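Local coordinates for dihydrofolate reductase, putative (Aspergillus flavus, PDB 6DRS), which probably catalyses the NADPH-dependent reduction of dihydrofolate to tetrahydrofolate and binds an antifolate inhibitor, at residues Ala45-Arg50 with Ser152-Gly157. Numbering follows the deposited sequence.
Sequences ARVTTR and SVFVIG. With H8A (3-{[(3R)-7,9-diamino-3-methyl-2,3-dihydrofuro[2,3-f]quinazolin-4-yl]oxy}benzonitrile), chain G; SO4 (sulfate ion), chain D.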
loop_
_atom_site.group_PDB
_atom_site.type_symbol
_atom_site.label_atom_id
_atom_site.label_comp_id
_atom_site.label_asym_id
_atom_site.label_seq_id
_atom_site.Cartn_x
_atom_site.Cartn_y
_atom_site.Cartn_z
ATOM N N ALA A 45 -5.862 1.251 4.843
ATOM C CA ALA A 45 -5.430 1.337 6.225
ATOM C C ALA A 45 -5.719 0.002 6.932
ATOM O O ALA A 45 -4.799 -0.605 7.496
ATOM C CB ALA A 45 -6.084 2.515 6.919
ATOM N N ARG A 46 -6.955 -0.482 6.829
ATOM C CA ARG A 46 -7.375 -1.726 7.518
ATOM C C ARG A 46 -6.553 -2.904 7.009
ATOM O O ARG A 46 -6.062 -3.682 7.795
ATOM C CB ARG A 46 -8.858 -2.051 7.326
ATOM C CG ARG A 46 -9.784 -1.032 7.959
ATOM C CD ARG A 46 -11.180 -1.632 7.896
ATOM N NE ARG A 46 -11.559 -1.962 6.525
ATOM C CZ ARG A 46 -12.083 -1.116 5.644
ATOM N NH1 ARG A 46 -12.422 0.113 6.001
ATOM N NH2 ARG A 46 -12.296 -1.515 4.407
ATOM N N VAL A 47 -6.418 -3.024 5.694
ATOM C CA VAL A 47 -5.712 -4.131 5.114
ATOM C C VAL A 47 -4.228 -4.117 5.490
ATOM O O VAL A 47 -3.686 -5.168 5.821
ATOM C CB VAL A 47 -5.965 -4.205 3.602
ATOM C CG1 VAL A 47 -5.046 -5.212 2.915
ATOM C CG2 VAL A 47 -7.442 -4.531 3.383
ATOM N N THR A 48 -3.566 -2.967 5.443
ATOM C CA THR A 48 -2.095 -2.977 5.654
ATOM C C THR A 48 -1.785 -3.135 7.146
ATOM O O THR A 48 -0.691 -3.557 7.503
ATOM C CB THR A 48 -1.433 -1.699 5.126
ATOM O OG1 THR A 48 -2.111 -0.593 5.732
ATOM C CG2 THR A 48 -1.431 -1.601 3.617
ATOM N N THR A 49 -2.728 -2.793 8.005
ATOM C CA THR A 49 -2.543 -2.862 9.467
ATOM C C THR A 49 -2.842 -4.272 10.000
ATOM O O THR A 49 -2.110 -4.779 10.863
ATOM C CB THR A 49 -3.419 -1.829 10.181
ATOM O OG1 THR A 49 -3.141 -0.581 9.537
ATOM C CG2 THR A 49 -3.074 -1.726 11.650
ATOM N N ARG A 50 -3.880 -4.907 9.462
ATOM C CA ARG A 50 -4.452 -6.154 9.983
ATOM C C ARG A 50 -3.402 -7.279 10.055
ATOM O O ARG A 50 -2.996 -7.822 9.010
ATOM C CB ARG A 50 -5.585 -6.564 9.043
ATOM C CG ARG A 50 -6.368 -7.771 9.522
ATOM C CD ARG A 50 -7.545 -8.190 8.660
ATOM N NE ARG A 50 -8.611 -7.208 8.836
ATOM C CZ ARG A 50 -9.096 -6.420 7.873
ATOM N NH1 ARG A 50 -10.015 -5.516 8.171
ATOM N NH2 ARG A 50 -8.680 -6.538 6.622
ATOM N N SER A 152 2.265 -9.660 7.851
ATOM C CA SER A 152 2.273 -9.654 6.361
ATOM C C SER A 152 3.183 -8.531 5.818
ATOM O O SER A 152 3.312 -7.486 6.430
ATOM C CB SER A 152 0.889 -9.503 5.854
ATOM O OG SER A 152 0.073 -10.505 6.428
ATOM N N VAL A 153 3.813 -8.759 4.672
ATOM C CA VAL A 153 4.620 -7.714 4.009
ATOM C C VAL A 153 3.885 -7.229 2.751
ATOM O O VAL A 153 3.521 -8.006 1.856
ATOM C CB VAL A 153 6.045 -8.200 3.696
ATOM C CG1 VAL A 153 6.861 -7.129 2.977
ATOM C CG2 VAL A 153 6.752 -8.668 4.961
ATOM N N PHE A 154 3.689 -5.925 2.701
ATOM C CA PHE A 154 3.052 -5.258 1.585
ATOM C C PHE A 154 4.076 -4.361 0.897
ATOM O O PHE A 154 4.842 -3.676 1.582
ATOM C CB PHE A 154 1.940 -4.336 2.084
ATOM C CG PHE A 154 0.746 -5.097 2.576
ATOM C CD1 PHE A 154 -0.214 -5.550 1.686
ATOM C CD2 PHE A 154 0.630 -5.438 3.922
ATOM C CE1 PHE A 154 -1.293 -6.297 2.137
ATOM C CE2 PHE A 154 -0.466 -6.166 4.375
ATOM C CZ PHE A 154 -1.424 -6.595 3.481
ATOM N N VAL A 155 4.071 -4.366 -0.433
ATOM C CA VAL A 155 4.778 -3.326 -1.200
ATOM C C VAL A 155 3.762 -2.244 -1.579
ATOM O O VAL A 155 2.836 -2.536 -2.339
ATOM C CB VAL A 155 5.429 -3.925 -2.451
ATOM C CG1 VAL A 155 5.973 -2.836 -3.384
ATOM C CG2 VAL A 155 6.517 -4.910 -2.069
ATOM N N ILE A 156 3.904 -1.045 -1.001
ATOM C CA ILE A 156 2.871 -0.013 -1.131
ATOM C C ILE A 156 3.233 1.048 -2.185
ATOM O O ILE A 156 2.513 2.065 -2.270
ATOM C CB ILE A 156 2.494 0.617 0.231
ATOM C CG1 ILE A 156 3.599 1.524 0.798
ATOM C CG2 ILE A 156 2.123 -0.505 1.193
ATOM C CD1 ILE A 156 3.105 2.570 1.767
ATOM N N GLY A 157 4.269 0.820 -3.004
ATOM C CA GLY A 157 4.618 1.800 -4.031
ATOM C C GLY A 157 5.890 2.607 -3.759
ATOM O O GLY A 157 6.590 2.398 -2.754
HETATM C C2 H8A G . -2.690 5.903 -0.085
HETATM C C3 H8A G . -3.775 5.136 -0.523
HETATM C C4 H8A G . -3.548 3.883 -1.130
HETATM C C5 H8A G . -2.236 3.399 -1.329
HETATM C C6 H8A G . -1.170 4.200 -0.854
HETATM C C7 H8A G . -1.410 5.416 -0.274
HETATM C C8 H8A G . -2.060 2.163 -1.908
HETATM O O1 H8A G . -2.883 7.111 0.512
HETATM C C10 H8A G . -4.371 1.902 -2.126
HETATM C C14 H8A G . -2.795 7.325 1.877
HETATM C C15 H8A G . -2.607 8.645 2.340
HETATM C C16 H8A G . -2.518 8.892 3.721
HETATM C C17 H8A G . -2.618 7.820 4.627
HETATM C C18 H8A G . -2.809 6.488 4.202
HETATM N N9 H8A G . -3.128 1.440 -2.313
HETATM N N11 H8A G . -4.583 3.115 -1.572
HETATM N N12 H8A G . -0.709 1.636 -2.071
HETATM N N13 H8A G . -5.555 1.148 -2.548
HETATM C C19 H8A G . -2.890 6.265 2.811
HETATM C C20 H8A G . -2.894 5.483 5.087
HETATM N N21 H8A G . -2.916 4.590 5.887
HETATM C C22 H8A G . -0.164 6.075 0.104
HETATM C C23 H8A G . 0.867 5.145 -0.542
HETATM O O24 H8A G . 0.177 3.936 -0.906
HETATM C C25 H8A G . 0.051 5.865 1.587
HETATM S S SO4 D . -10.452 -6.747 11.666
HETATM O O1 SO4 D . -10.952 -8.028 11.112
HETATM O O2 SO4 D . -10.894 -6.569 13.068
HETATM O O3 SO4 D . -11.018 -5.619 10.886
HETATM O O4 SO4 D . -8.972 -6.749 11.580
HETATM O O HOH W 1 -2.879 -9.961 7.591
#
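Phe154 reaches from strand 150-157 of the central dihydrofolate reductase sheet to the last turn of helix 38-49, which packs across one side of that sheet. Its ring meets the helix backbone as well as side chains: Thr48 CA sits 4.3 Å from the ring centroid, an off-centre CH-pi contact, and Thr48 CG2 lies over the same face, offset toward the rim. A flat phenyl suits a place where Thr48 presents its CA-H and methyl over one face while Val47 O and CG1 approach around CZ. With its CG anti to the carbonyl carbon (chi1 -72°), Phe154 extends toward the helix, and Phe154 CZ comes 3.6 Å from Val47 O. The Val47 and Phe154 side chains cross at about a right angle, Val47 CG1 meeting Phe154 CZ at 3.9 Å. Threonine serves at position 48 because its two branches divide the work: CG2 faces Phe154, while OG1 of this buried residue is hydrogen-bonded to Phe44 O and Arg80 NH1. No direct hydrogen bond joins the segments, but a water is held 2.6 Å from Arg50 O and 3.2 Å from Ser152 OG. At the other end, both segments border the inhibitor pocket, with Ala45 CB 3.9 Å from the nitrile nitrogen N21, and Ile156 and Gly157 also touch the bound NADP. There Ile156 O accepts a weak hydrogen bond from the inhibitor's amino group N12, 3.3 Å long and bent to 133° at the hydrogen.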